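Local coordinates for protein histidine kinase (PDB 6TNE) that probably relays phosphoryl groups in bacterial two-component signalling, being the CheY-like receiver domain of the hybrid histidine kinase CckA, at residues F5-E9 with D10-S14; R13-A16 with A17-R21; P62-L65 with K66-G70; I105-K108 with T109-E112. One frame throughout, in Å; residues are numbered along the deposited sequence. Where two conformers were deposited one is given.

Interaction 1 of 4, residues F5-E9 with D10-S14; sequences FVEDE and DAVRS
Arg13 reaches back from the first turn of its helix to the residue just past the strand, Glu7, and holds its carbonyl: NH1 gives a bond of 2.8 Å to Glu7 O, with the acceptor in the guanidinium plane and the N-H pointing almost straight down the carbonyl. The chain runs out with CG anti to the backbone N (chi1 -173°), then bends at chi3, which turns the planar group round toward Asp10. There the same NH1 makes a salt bridge of 2.8 Å to Asp10 OD2, on the anti lone pair of that oxygen, while Glu29 takes NE. A water joins Asp10 OD2 to Asp8 O. The aliphatic part of Arg13 rests on two side chains, sliding past Phe5 and crossing Glu7: CG sits 3.9 Å from Phe5 CD1, approaching the ring obliquely, and CB lies 3.7 Å from Glu7 CG. This is the turn from first strand to first helix in the CheY-like fold, where Glu7 and Asp8 form an acidic cluster with Asp53, consistent with the phosphorylation pocket of receiver domains; Lys103 pairs with Glu7 OE1. The other oxygen, Glu7 OE2, accepts from Glu9 N at 2.9 Å and so ties the carboxylate to the turn. Glu9, at the N-cap, receives Arg13 N on its carbonyl, and its extended side chain crosses Val12, with Glu9 OE2 3.4 Å from Val12 CG2.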
ATOM      1  N   PHE A   5       0.107   3.384  -1.988  1.00 11.68           N
ATOM      2  CA  PHE A   5       0.580   2.193  -2.701  1.00 10.97           C
ATOM      3  C   PHE A   5       2.070   2.377  -2.931  1.00 10.29           C
ATOM      4  O   PHE A   5       2.478   3.260  -3.704  1.00 11.04           O
ATOM      5  CB  PHE A   5      -0.176   2.038  -4.030  1.00 12.61           C
ATOM      6  CG  PHE A   5      -0.109   0.663  -4.619  1.00 11.60           C
ATOM      7  CD1 PHE A   5       1.073   0.016  -4.886  1.00 15.35           C
ATOM      8  CD2 PHE A   5      -1.276  -0.045  -4.845  1.00 15.50           C
ATOM      9  CE1 PHE A   5       1.088  -1.285  -5.400  1.00 16.01           C
ATOM     10  CE2 PHE A   5      -1.281  -1.341  -5.382  1.00 17.96           C
ATOM     11  CZ  PHE A   5      -0.083  -1.973  -5.662  1.00 15.79           C
ATOM     12  N   VAL A   6       2.879   1.558  -2.276  1.00 10.04           N
ATOM     13  CA  VAL A   6       4.332   1.675  -2.267  1.00 10.01           C
ATOM     14  C   VAL A   6       4.907   0.478  -3.003  1.00  9.74           C
ATOM     15  O   VAL A   6       4.746  -0.669  -2.571  1.00 11.24           O
ATOM     16  CB  VAL A   6       4.860   1.748  -0.834  1.00 10.65           C
ATOM     17  CG1 VAL A   6       6.345   2.107  -0.845  1.00 12.05           C
ATOM     18  CG2 VAL A   6       4.019   2.703   0.021  1.00 11.87           C
ATOM     19  N   GLU A   7       5.573   0.725  -4.133  1.00 10.08           N
ATOM     20  CA  GLU A   7       6.095  -0.341  -4.983  1.00 10.35           C
ATOM     21  C   GLU A   7       7.173   0.293  -5.853  1.00 11.54           C
ATOM     22  O   GLU A   7       6.924   1.286  -6.533  1.00 12.27           O
ATOM     23  CB  GLU A   7       4.947  -0.940  -5.810  1.00 11.84           C
ATOM     24  CG  GLU A   7       5.360  -1.837  -6.968  1.00 14.53           C
ATOM     25  CD  GLU A   7       6.153  -3.013  -6.518  1.00 14.65           C
ATOM     26  OE1 GLU A   7       5.571  -3.933  -5.942  1.00 17.49           O
ATOM     27  OE2 GLU A   7       7.383  -3.040  -6.702  1.00 17.27           O
ATOM     28  N   ASP A   8       8.379  -0.288  -5.818  1.00 12.87           N
ATOM     29  CA  ASP A   8       9.494   0.267  -6.580  1.00 13.70           C
ATOM     30  C   ASP A   8       9.404  -0.035  -8.064  1.00 14.10           C
ATOM     31  O   ASP A   8      10.032   0.677  -8.868  1.00 16.72           O
ATOM     32  CB  ASP A   8      10.831  -0.218  -6.045  1.00 16.50           C
ATOM     33  CG  ASP A   8      10.945  -1.698  -6.076  1.00 17.99           C
ATOM     34  OD1 ASP A   8      10.109  -2.374  -5.471  1.00 19.49           O
ATOM     35  OD2 ASP A   8      11.920  -2.199  -6.680  1.00 21.64           O
ATOM     36  N   GLU A   9       8.752  -1.133  -8.453  1.00 13.17           N
ATOM     37  CA  GLU A   9       8.674  -1.499  -9.854  1.00 14.62           C
ATOM     38  C   GLU A   9       7.578  -0.674 -10.510  1.00 13.69           C
ATOM     39  O   GLU A   9       6.382  -0.899 -10.280  1.00 13.51           O
ATOM     40  CB  GLU A   9       8.347  -2.969  -9.971  1.00 17.79           C
ATOM     41  CG  GLU A   9       8.613  -3.548 -11.334  1.00 30.10           C
ATOM     42  CD  GLU A   9       8.657  -5.062 -11.277  1.00 35.49           C
ATOM     43  OE1 GLU A   9       8.877  -5.599 -10.163  1.00 35.85           O
ATOM     44  OE2 GLU A   9       8.435  -5.698 -12.330  1.00 39.81           O
ATOM     45  N   ASP A  10       7.990   0.285 -11.333  1.00 15.17           N
ATOM     46  CA  ASP A  10       7.064   1.288 -11.836  1.00 16.16           C
ATOM     47  C   ASP A  10       5.886   0.677 -12.587  1.00 13.40           C
ATOM     48  O   ASP A  10       4.751   1.096 -12.407  1.00 14.43           O
ATOM     49  CB  ASP A  10       7.779   2.336 -12.686  1.00 21.64           C
ATOM     50  CG  ASP A  10       8.732   3.240 -11.852  1.00 28.16           C
ATOM     51  OD1 ASP A  10       9.709   3.718 -12.463  1.00 32.70           O
ATOM     52  OD2 ASP A  10       8.568   3.465 -10.613  1.00 29.89           O
ATOM     53  N   ALA A  11       6.149  -0.258 -13.500  1.00 13.47           N
ATOM     54  CA  ALA A  11       5.062  -0.790 -14.317  1.00 14.75           C
ATOM     55  C   ALA A  11       4.064  -1.597 -13.481  1.00 14.15           C
ATOM     56  O   ALA A  11       2.863  -1.549 -13.738  1.00 16.77           O
ATOM     57  CB  ALA A  11       5.640  -1.630 -15.450  1.00 17.98           C
ATOM     58  N   VAL A  12       4.540  -2.339 -12.461  1.00 13.98           N
ATOM     59  CA  VAL A  12       3.630  -3.071 -11.574  1.00 14.66           C
ATOM     60  C   VAL A  12       2.781  -2.092 -10.769  1.00 13.47           C
ATOM     61  O   VAL A  12       1.542  -2.215 -10.683  1.00 14.90           O
ATOM     62  CB  VAL A  12       4.465  -3.968 -10.643  1.00 17.47           C
ATOM     63  CG1 VAL A  12       3.619  -4.570  -9.534  1.00 19.05           C
ATOM     64  CG2 VAL A  12       5.215  -5.020 -11.492  1.00 22.59           C
ATOM     65  N   ARG A  13       3.426  -1.074 -10.189  1.00 12.80           N
ATOM     66  CA  ARG A  13       2.699  -0.109  -9.392  1.00 12.63           C
ATOM     67  C   ARG A  13       1.686   0.642 -10.233  1.00 11.84           C
ATOM     68  O   ARG A  13       0.543   0.872  -9.811  1.00 13.65           O
ATOM     69  CB  ARG A  13       3.684   0.873  -8.780  1.00 13.45           C
ATOM     70  CG  ARG A  13       3.021   1.798  -7.799  1.00 12.82           C
ATOM     71  CD  ARG A  13       3.999   2.894  -7.328  1.00 15.50           C
ATOM     72  NE  ARG A  13       4.348   3.795  -8.416  1.00 14.76           N
ATOM     73  CZ  ARG A  13       5.535   3.920  -8.985  1.00 15.67           C
ATOM     74  NH1 ARG A  13       6.603   3.223  -8.564  1.00 16.96           N
ATOM     75  NH2 ARG A  13       5.656   4.734 -10.011  1.00 18.32           N
ATOM     76  N   SER A  14       2.097   1.064 -11.440  1.00 12.40           N
ATOM     77  CA  SER A  14       1.229   1.917 -12.259  1.00 12.95           C
ATOM     78  C   SER A  14       0.005   1.156 -12.723  1.00 12.29           C
ATOM     79  O   SER A  14      -1.087   1.729 -12.762  1.00 13.57           O
ATOM     80  CB  SER A  14       1.984   2.419 -13.494  1.00 15.72           C
ATOM     81  OG  SER A  14       3.107   3.188 -13.162  1.00 19.39           O
TER
HETATM   82  O   HOH W   1      11.092   3.315  -9.093  1.00 33.42           O

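Interaction 2 of 4, residues R13-A16 with A17-R21; sequences RSVA and ARLLR
Val15 and Leu19, one turn apart, lie side by side and point the same way, with Val15 CG1 3.7 Å from Leu19 CD1. This is the apolar side-chain pair of the contact. Leu19 CG stands anti to its carbonyl carbon (chi1 -69°), a setting that carries the branch back along the helix: CG also lies 3.4 Å from Val15 O.

The backbone supplies the polar part. Four successive i to i+4 bonds cross between 13-16 and 17-21, from Ala17 N to Arg13 O at 2.8 Å, then Arg18 to Ser14, Leu19 to Val15 and, last, Leu20 N to Ala16 O at 2.9 Å.

A third group is made of carbon atoms resting on carbonyl oxygens. Arg18 CG comes to 3.2 Å from Ser14 O before the chain bends at chi3 and runs off from the segment 13-16, and Ala17 CB is 3.3 Å from Arg13 O.

The buried side of the helix is formed by Ala16, Ala17 and Leu20. Ala16 and Leu20 pack on Phe5 of strand 2-6 and Leu110 of helix 107-118, Ala17 lies on Val27 and Glu29 of strand 26-30, and at the margin Leu19 meets Ile107 of helix 107-118.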
ATOM      1  N   ARG A  13       3.426  -1.074 -10.189  1.00 12.80           N
ATOM      2  CA  ARG A  13       2.699  -0.109  -9.392  1.00 12.63           C
ATOM      3  C   ARG A  13       1.686   0.642 -10.233  1.00 11.84           C
ATOM      4  O   ARG A  13       0.543   0.872  -9.811  1.00 13.65           O
ATOM      5  CB  ARG A  13       3.684   0.873  -8.780  1.00 13.45           C
ATOM      6  CG  ARG A  13       3.021   1.798  -7.799  1.00 12.82           C
ATOM      7  CD  ARG A  13       3.999   2.894  -7.328  1.00 15.50           C
ATOM      8  NE  ARG A  13       4.348   3.795  -8.416  1.00 14.76           N
ATOM      9  CZ  ARG A  13       5.535   3.920  -8.985  1.00 15.67           C
ATOM     10  NH1 ARG A  13       6.603   3.223  -8.564  1.00 16.96           N
ATOM     11  NH2 ARG A  13       5.656   4.734 -10.011  1.00 18.32           N
ATOM     12  N   SER A  14       2.097   1.064 -11.440  1.00 12.40           N
ATOM     13  CA  SER A  14       1.229   1.917 -12.259  1.00 12.95           C
ATOM     14  C   SER A  14       0.005   1.156 -12.723  1.00 12.29           C
ATOM     15  O   SER A  14      -1.087   1.729 -12.762  1.00 13.57           O
ATOM     16  CB  SER A  14       1.984   2.419 -13.494  1.00 15.72           C
ATOM     17  OG  SER A  14       3.107   3.188 -13.162  1.00 19.39           O
ATOM     18  N   VAL A  15       0.173  -0.102 -13.138  1.00 12.40           N
ATOM     19  CA  VAL A  15      -0.986  -0.898 -13.546  1.00 12.91           C
ATOM     20  C   VAL A  15      -1.977  -0.990 -12.396  1.00 11.74           C
ATOM     21  O   VAL A  15      -3.180  -0.731 -12.553  1.00 13.47           O
ATOM     22  CB  VAL A  15      -0.543  -2.285 -14.036  1.00 13.26           C
ATOM     23  CG1 VAL A  15      -1.729  -3.248 -14.140  1.00 15.14           C
ATOM     24  CG2 VAL A  15       0.235  -2.188 -15.338  1.00 14.36           C
ATOM     25  N   ALA A  16      -1.492  -1.409 -11.224  1.00 12.10           N
ATOM     26  CA  ALA A  16      -2.386  -1.617 -10.087  1.00 13.00           C
ATOM     27  C   ALA A  16      -3.038  -0.308  -9.675  1.00 12.16           C
ATOM     28  O   ALA A  16      -4.246  -0.269  -9.363  1.00 13.31           O
ATOM     29  CB  ALA A  16      -1.617  -2.257  -8.919  1.00 14.69           C
ATOM     30  N   ALA A  17      -2.264   0.777  -9.650  1.00 12.91           N
ATOM     31  CA  ALA A  17      -2.823   2.077  -9.257  1.00 13.40           C
ATOM     32  C   ALA A  17      -3.931   2.500 -10.222  1.00 13.88           C
ATOM     33  O   ALA A  17      -4.992   2.982  -9.814  1.00 15.57           O
ATOM     34  CB  ALA A  17      -1.729   3.160  -9.207  1.00 14.88           C
ATOM     35  N   ARG A  18      -3.676   2.391 -11.532  1.00 13.82           N
ATOM     36  CA  ARG A  18      -4.671   2.794 -12.525  1.00 14.47           C
ATOM     37  C   ARG A  18      -5.929   1.936 -12.431  1.00 15.44           C
ATOM     38  O   ARG A  18      -7.051   2.436 -12.575  1.00 17.97           O
ATOM     39  CB  ARG A  18      -4.048   2.742 -13.921  1.00 16.10           C
ATOM     40  CG  ARG A  18      -3.056   3.863 -14.119  1.00 16.55           C
ATOM     41  CD  ARG A  18      -2.358   3.760 -15.458  1.00 18.53           C
ATOM     42  NE  ARG A  18      -3.308   4.055 -16.534  1.00 19.66           N
ATOM     43  CZ  ARG A  18      -3.018   3.905 -17.818  1.00 20.53           C
ATOM     44  NH1 ARG A  18      -1.834   3.433 -18.168  1.00 21.18           N
ATOM     45  NH2 ARG A  18      -3.926   4.198 -18.744  1.00 23.13           N
ATOM     46  N   LEU A  19      -5.763   0.626 -12.195  1.00 14.77           N
ATOM     47  CA  LEU A  19      -6.924  -0.243 -12.089  1.00 17.68           C
ATOM     48  C   LEU A  19      -7.706   0.019 -10.824  1.00 17.24           C
ATOM     49  O   LEU A  19      -8.944  -0.078 -10.830  1.00 19.13           O
ATOM     50  CB  LEU A  19      -6.529  -1.702 -12.233  1.00 17.72           C
ATOM     51  CG  LEU A  19      -6.095  -1.992 -13.662  1.00 22.31           C
ATOM     52  CD1 LEU A  19      -5.357  -3.327 -13.746  1.00 23.59           C
ATOM     53  CD2 LEU A  19      -7.266  -2.009 -14.630  1.00 23.84           C
ATOM     54  N   LEU A  20      -7.020   0.419  -9.740  1.00 14.65           N
ATOM     55  CA  LEU A  20      -7.734   0.786  -8.528  1.00 16.77           C
ATOM     56  C   LEU A  20      -8.446   2.135  -8.715  1.00 17.12           C
ATOM     57  O   LEU A  20      -9.580   2.325  -8.247  1.00 18.75           O
ATOM     58  CB  LEU A  20      -6.752   0.794  -7.381  1.00 15.53           C
ATOM     59  CG  LEU A  20      -6.598  -0.320  -6.372  1.00 23.69           C
ATOM     60  CD1 LEU A  20      -7.534  -1.534  -6.320  1.00 20.39           C
ATOM     61  CD2 LEU A  20      -5.162  -0.479  -5.850  1.00 20.12           C
ATOM     62  N   ARG A  21      -7.802   3.091  -9.393  1.00 17.37           N
ATOM     63  CA  ARG A  21      -8.491   4.364  -9.670  1.00 19.81           C
ATOM     64  C   ARG A  21      -9.753   4.151 -10.504  1.00 22.84           C
ATOM     65  O   ARG A  21     -10.743   4.884 -10.352  1.00 23.89           O
ATOM     66  CB  ARG A  21      -7.545   5.341 -10.371  1.00 20.25           C
ATOM     67  CG  ARG A  21      -6.445   5.894  -9.515  1.00 18.88           C
ATOM     68  CD  ARG A  21      -5.586   6.954 -10.265  1.00 20.42           C
ATOM     69  NE  ARG A  21      -4.424   7.235  -9.440  1.00 18.36           N
ATOM     70  CZ  ARG A  21      -3.176   6.862  -9.748  1.00 16.20           C
ATOM     71  NH1 ARG A  21      -2.923   6.286 -10.920  1.00 17.91           N
ATOM     72  NH2 ARG A  21      -2.210   7.048  -8.853  1.00 16.31           N
TER

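Interaction 3 of 4, residues P62-L65 with K66-G70; sequences PTLL and KKARG
Leu64 and Ala68 belong to the tight part: Ala68 CB lies 3.2 Å from Leu64 O and 4.0 Å from Leu64 CD1, and Ala68 N is bonded to Leu64 O at 2.8 Å. The same N-H also gives a weak bond of 3.2 Å to Leu65 O, which takes a second weak one from Arg69 N. With Ala68 at phi -106°, the helix departs here from the regularity of the turn before it, where Lys66 N and Lys67 N pair with the carbonyls of Pro62 and Thr63. Both leucines send CG anti to the backbone N, and this takes Leu64 onto Ala36 of helix 33-42 and Leu65 onto Val77 and Phe79. Arg69, modelled in two conformers, lies alongside Leu65 on this packed side; in one of them Leu65 CD1 sits over a guanidinium face and NH2 bonds to Ala75 O, details to be taken as doubtful. In this way helix 61-72 is packed as the crossover of a beta-alpha-beta unit between strands 49-53 and 77-81 of the receiver fold. The outer side is looser. Thr63 and Lys67 lie side by side, pointing the same way, with Thr63 CG2 3.9 Å from Lys67 CE; Thr63 OG1 itself bonds to Asp60. Lys66 swings off the helix, its NZ bridging to Glu95.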
ATOM      1  N   PRO A  62       7.969  -3.778   5.928  1.00 12.11           N
ATOM      2  CA  PRO A  62       7.675  -3.867   7.373  1.00 12.97           C
ATOM      3  C   PRO A  62       8.348  -2.773   8.201  1.00 13.15           C
ATOM      4  O   PRO A  62       7.752  -2.257   9.157  1.00 14.21           O
ATOM      5  CB  PRO A  62       8.151  -5.277   7.724  1.00 14.22           C
ATOM      6  CG  PRO A  62       7.890  -6.009   6.441  1.00 14.67           C
ATOM      7  CD  PRO A  62       8.332  -5.092   5.370  1.00 13.67           C
ATOM      8  N   THR A  63       9.556  -2.358   7.815  1.00 13.38           N
ATOM      9  CA  THR A  63      10.200  -1.220   8.472  1.00 13.43           C
ATOM     10  C   THR A  63       9.453   0.077   8.209  1.00 12.52           C
ATOM     11  O   THR A  63       9.286   0.901   9.126  1.00 13.53           O
ATOM     12  CB  THR A  63      11.673  -1.153   8.044  1.00 15.77           C
ATOM     13  OG1 THR A  63      12.344  -2.347   8.443  1.00 16.14           O
ATOM     14  CG2 THR A  63      12.370   0.077   8.636  1.00 16.98           C
ATOM     15  N   LEU A  64       9.012   0.279   6.969  1.00 12.06           N
ATOM     16  CA  LEU A  64       8.144   1.409   6.671  1.00 11.67           C
ATOM     17  C   LEU A  64       6.930   1.396   7.583  1.00 11.71           C
ATOM     18  O   LEU A  64       6.568   2.437   8.143  1.00 12.57           O
ATOM     19  CB  LEU A  64       7.727   1.373   5.197  1.00 12.29           C
ATOM     20  CG  LEU A  64       6.555   2.304   4.846  1.00 12.05           C
ATOM     21  CD1 LEU A  64       6.931   3.793   5.068  1.00 12.88           C
ATOM     22  CD2 LEU A  64       6.149   2.051   3.399  1.00 12.94           C
ATOM     23  N   LEU A  65       6.290   0.236   7.767  1.00 12.05           N
ATOM     24  CA  LEU A  65       5.125   0.188   8.643  1.00 12.50           C
ATOM     25  C   LEU A  65       5.497   0.613  10.051  1.00 13.29           C
ATOM     26  O   LEU A  65       4.762   1.355  10.704  1.00 14.52           O
ATOM     27  CB  LEU A  65       4.535  -1.224   8.635  1.00 14.76           C
ATOM     28  CG  LEU A  65       3.338  -1.402   9.560  1.00 14.78           C
ATOM     29  CD1 LEU A  65       2.257  -0.357   9.151  1.00 17.82           C
ATOM     30  CD2 LEU A  65       2.806  -2.808   9.519  1.00 17.11           C
ATOM     31  N   LYS A  66       6.628   0.143  10.558  1.00 14.43           N
ATOM     32  CA  LYS A  66       7.017   0.543  11.906  1.00 16.89           C
ATOM     33  C   LYS A  66       7.174   2.054  12.013  1.00 16.71           C
ATOM     34  O   LYS A  66       6.773   2.656  13.016  1.00 18.18           O
ATOM     35  CB  LYS A  66       8.305  -0.159  12.247  1.00 21.18           C
ATOM     36  CG  LYS A  66       8.054  -1.558  12.785  1.00 27.09           C
ATOM     37  CD  LYS A  66       7.367  -1.477  14.152  1.00 36.29           C
ATOM     38  CE  LYS A  66       7.243  -2.835  14.863  1.00 44.09           C
ATOM     39  NZ  LYS A  66       6.039  -2.892  15.751  1.00 41.75           N
ATOM     40  N   LYS A  67       7.730   2.678  10.996  1.00 15.10           N
ATOM     41  CA  LYS A  67       7.929   4.117  11.029  1.00 15.57           C
ATOM     42  C   LYS A  67       6.660   4.911  10.770  1.00 14.28           C
ATOM     43  O   LYS A  67       6.516   6.041  11.261  1.00 16.35           O
ATOM     44  CB  LYS A  67       8.999   4.507  10.023  1.00 16.00           C
ATOM     45  CG  LYS A  67      10.349   3.965  10.357  1.00 19.36           C
ATOM     46  CD  LYS A  67      11.359   4.360   9.305  1.00 23.66           C
ATOM     47  CE  LYS A  67      12.744   3.812   9.580  1.00 26.35           C
ATOM     48  NZ  LYS A  67      13.297   4.379  10.835  1.00 33.38           N
ATOM     49  N   ALA A  68       5.733   4.335  10.009  1.00 13.72           N
ATOM     50  CA  ALA A  68       4.583   5.073   9.503  1.00 13.84           C
ATOM     51  C   ALA A  68       3.297   4.728  10.220  1.00 13.15           C
ATOM     52  O   ALA A  68       2.313   5.406  10.013  1.00 14.39           O
ATOM     53  CB  ALA A  68       4.380   4.797   8.003  1.00 14.80           C
ATOM     54  N   ARG A  69       3.293   3.707  11.080  1.00 15.21           N
ATOM     55  CA  ARG A  69       2.054   3.237  11.677  1.00 16.72           C
ATOM     56  C   ARG A  69       1.317   4.336  12.418  1.00 14.97           C
ATOM     57  O   ARG A  69       0.087   4.416  12.323  1.00 16.61           O
ATOM     58  CB  ARG A  69       2.370   2.065  12.628  1.00 22.26           C
ATOM     59  CG  ARG A  69       1.195   1.221  13.107  0.57 32.08           C
ATOM     60  CD  ARG A  69       0.101   1.212  12.085  0.57 29.15           C
ATOM     61  NE  ARG A  69      -0.475  -0.107  11.830  0.57 25.66           N
ATOM     62  CZ  ARG A  69      -1.611  -0.243  11.169  0.57 36.06           C
ATOM     63  NH1 ARG A  69      -2.130  -1.455  10.933  0.57 26.47           N
ATOM     64  NH2 ARG A  69      -2.209   0.860  10.736  0.57 28.41           N
ATOM     65  N   GLY A  70       2.047   5.187  13.146  1.00 14.28           N
ATOM     66  CA  GLY A  70       1.403   6.294  13.859  1.00 14.66           C
ATOM     67  C   GLY A  70       0.647   7.239  12.918  1.00 13.96           C
ATOM     68  O   GLY A  70      -0.481   7.652  13.195  1.00 14.19           O
TER

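Interaction 4 of 4, residues I105-K108 with T109-E112; sequences IDIK and TLAE
The carboxylate of Asp106 is the flat group here, and Thr109 meets one of its oxygens twice. Thr109 OG1 donates from above the carboxylate plane, about 55° out of it, at 2.7 Å from Asp106 OD2. Thr109 N comes instead to the anti lone pair of the same OD2, at 2.9 Å. The side chains cross at about a right angle, and OD2 is gripped by two donors, which should restrain the turn of the carboxylate. Asp106 CG stands anti to the backbone N (chi1 176°), which folds the acid back over the start of the helix; its negative charge is probably favoured there by the first turn's N-H groups.

Behind this polar pair the backbone continues the helix, with Leu110 N bonded to Asp106 O at 2.8 Å and Ala111 N to Ile107 O at the same length.

On the inner side two isoleucines close on Leu110. Ile105 CG2 lies 3.8 Å from Leu110 CB, and Ile107 CD1 is 3.7 Å from Leu110 CD2, each pair meeting at a slant. Leu110 then packs on Met78 of strand 77-81 and on Leu101 of strand 98-102, while Thr109 also touches Leu101.

Asp106 is thus a classic aspartate N-cap, its side chain accepting from the backbone N three residues on, and it opens helix 107-118, the last helix of the receiver fold.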
ATOM      1  N   ILE A 105       0.370 -10.076  -8.945  1.00 31.08           N
ATOM      2  CA  ILE A 105      -0.937  -9.636  -8.482  1.00 31.63           C
ATOM      3  C   ILE A 105      -1.983  -9.904  -9.556  1.00 28.45           C
ATOM      4  O   ILE A 105      -1.792  -9.578 -10.728  1.00 31.08           O
ATOM      5  CB  ILE A 105      -0.901  -8.137  -8.150  1.00 39.26           C
ATOM      6  CG1 ILE A 105       0.046  -7.866  -6.983  1.00 45.72           C
ATOM      7  CG2 ILE A 105      -2.313  -7.616  -7.893  1.00 42.62           C
ATOM      8  CD1 ILE A 105      -0.145  -8.803  -5.809  1.00 45.65           C
ATOM      9  N   ASP A 106      -3.092 -10.487  -9.142  1.00 28.94           N
ATOM     10  CA  ASP A 106      -4.293 -10.682  -9.933  1.00 33.06           C
ATOM     11  C   ASP A 106      -5.248  -9.545  -9.539  1.00 24.44           C
ATOM     12  O   ASP A 106      -5.523  -9.390  -8.358  1.00 23.55           O
ATOM     13  CB  ASP A 106      -4.760 -12.040  -9.393  1.00 43.87           C
ATOM     14  CG  ASP A 106      -6.053 -12.511  -9.937  1.00 39.99           C
ATOM     15  OD1 ASP A 106      -6.043 -13.350 -10.860  1.00 41.14           O
ATOM     16  OD2 ASP A 106      -7.080 -12.141  -9.361  1.00 37.82           O
ATOM     17  N   ILE A 107      -5.698  -8.708 -10.502  1.00 23.46           N
ATOM     18  CA  ILE A 107      -6.505  -7.521 -10.136  1.00 24.92           C
ATOM     19  C   ILE A 107      -7.798  -7.907  -9.434  1.00 24.34           C
ATOM     20  O   ILE A 107      -8.224  -7.242  -8.485  1.00 24.09           O
ATOM     21  CB  ILE A 107      -6.756  -6.545 -11.310  1.00 28.69           C
ATOM     22  CG1 ILE A 107      -7.421  -5.248 -10.824  1.00 33.97           C
ATOM     23  CG2 ILE A 107      -7.743  -7.093 -12.325  1.00 30.55           C
ATOM     24  CD1 ILE A 107      -6.751  -4.552  -9.619  1.00 37.30           C
ATOM     25  N   LYS A 108      -8.459  -8.962  -9.898  1.00 24.16           N
ATOM     26  CA  LYS A 108      -9.698  -9.382  -9.261  1.00 25.54           C
ATOM     27  C   LYS A 108      -9.460  -9.659  -7.786  1.00 23.99           C
ATOM     28  O   LYS A 108     -10.223  -9.207  -6.924  1.00 25.16           O
ATOM     29  CB  LYS A 108     -10.256 -10.621  -9.962  1.00 28.14           C
ATOM     30  CG  LYS A 108     -11.544 -11.151  -9.282  1.00 36.63           C
ATOM     31  CD  LYS A 108     -12.223 -12.287 -10.080  1.00 46.07           C
ATOM     32  CE  LYS A 108     -13.428 -12.869  -9.309  1.00 49.72           C
ATOM     33  NZ  LYS A 108     -14.379 -13.676 -10.156  1.00 43.57           N
ATOM     34  N   THR A 109      -8.360 -10.352  -7.475  1.00 23.28           N
ATOM     35  CA  THR A 109      -8.060 -10.670  -6.091  1.00 25.17           C
ATOM     36  C   THR A 109      -7.634  -9.421  -5.340  1.00 20.18           C
ATOM     37  O   THR A 109      -8.065  -9.205  -4.199  1.00 20.97           O
ATOM     38  CB  THR A 109      -6.968 -11.732  -6.023  1.00 25.82           C
ATOM     39  OG1 THR A 109      -7.398 -12.862  -6.790  1.00 28.77           O
ATOM     40  CG2 THR A 109      -6.744 -12.145  -4.559  1.00 28.54           C
ATOM     41  N   LEU A 110      -6.807  -8.569  -5.962  1.00 19.33           N
ATOM     42  CA  LEU A 110      -6.409  -7.330  -5.293  1.00 17.40           C
ATOM     43  C   LEU A 110      -7.640  -6.506  -4.919  1.00 17.70           C
ATOM     44  O   LEU A 110      -7.769  -6.013  -3.781  1.00 17.60           O
ATOM     45  CB  LEU A 110      -5.489  -6.510  -6.197  1.00 21.78           C
ATOM     46  CG  LEU A 110      -5.056  -5.134  -5.660  1.00 21.88           C
ATOM     47  CD1 LEU A 110      -4.193  -5.312  -4.430  1.00 24.98           C
ATOM     48  CD2 LEU A 110      -4.362  -4.346  -6.770  1.00 24.11           C
ATOM     49  N   ALA A 111      -8.541  -6.299  -5.886  1.00 18.86           N
ATOM     50  CA  ALA A 111      -9.736  -5.497  -5.628  1.00 21.88           C
ATOM     51  C   ALA A 111     -10.604  -6.116  -4.534  1.00 20.04           C
ATOM     52  O   ALA A 111     -11.160  -5.408  -3.680  1.00 21.40           O
ATOM     53  CB  ALA A 111     -10.510  -5.299  -6.928  1.00 22.72           C
ATOM     54  N   GLU A 112     -10.750  -7.437  -4.550  1.00 22.62           N
ATOM     55  CA  GLU A 112     -11.511  -8.115  -3.507  1.00 25.70           C
ATOM     56  C   GLU A 112     -10.904  -7.861  -2.125  1.00 22.63           C
ATOM     57  O   GLU A 112     -11.629  -7.588  -1.167  1.00 23.05           O
ATOM     58  CB  GLU A 112     -11.485  -9.597  -3.824  1.00 28.57           C
ATOM     59  CG  GLU A 112     -12.133 -10.526  -2.874  1.00 37.03           C
ATOM     60  CD  GLU A 112     -12.253 -11.918  -3.494  1.00 46.53           C
ATOM     61  OE1 GLU A 112     -13.052 -12.731  -2.995  1.00 49.98           O
ATOM     62  OE2 GLU A 112     -11.543 -12.197  -4.486  1.00 51.14           O
TER

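In the fold
Along the chain the four contacts come in series, interaction 1 running into interaction 2 on helix 10-21, where they share Arg13 and Ser14; their centres lie about 9 Å apart. Interaction 4 opens the last helix, which packs against helix 10-21. The centres of interactions 2 and 4 are about 11 Å apart. Interaction 3, on helix 61-72, stands about 23 Å from interaction 2 between centres, on the other side of the chain's centre, and reaches interaction 1 through Val6 and Leu64. Interactions 2, 3 and 4 lie on helices packed on the five-stranded parallel sheet of a CheY-like receiver, while interaction 1 begins in its strand 2-6, beside the probable phosphorylation pocket.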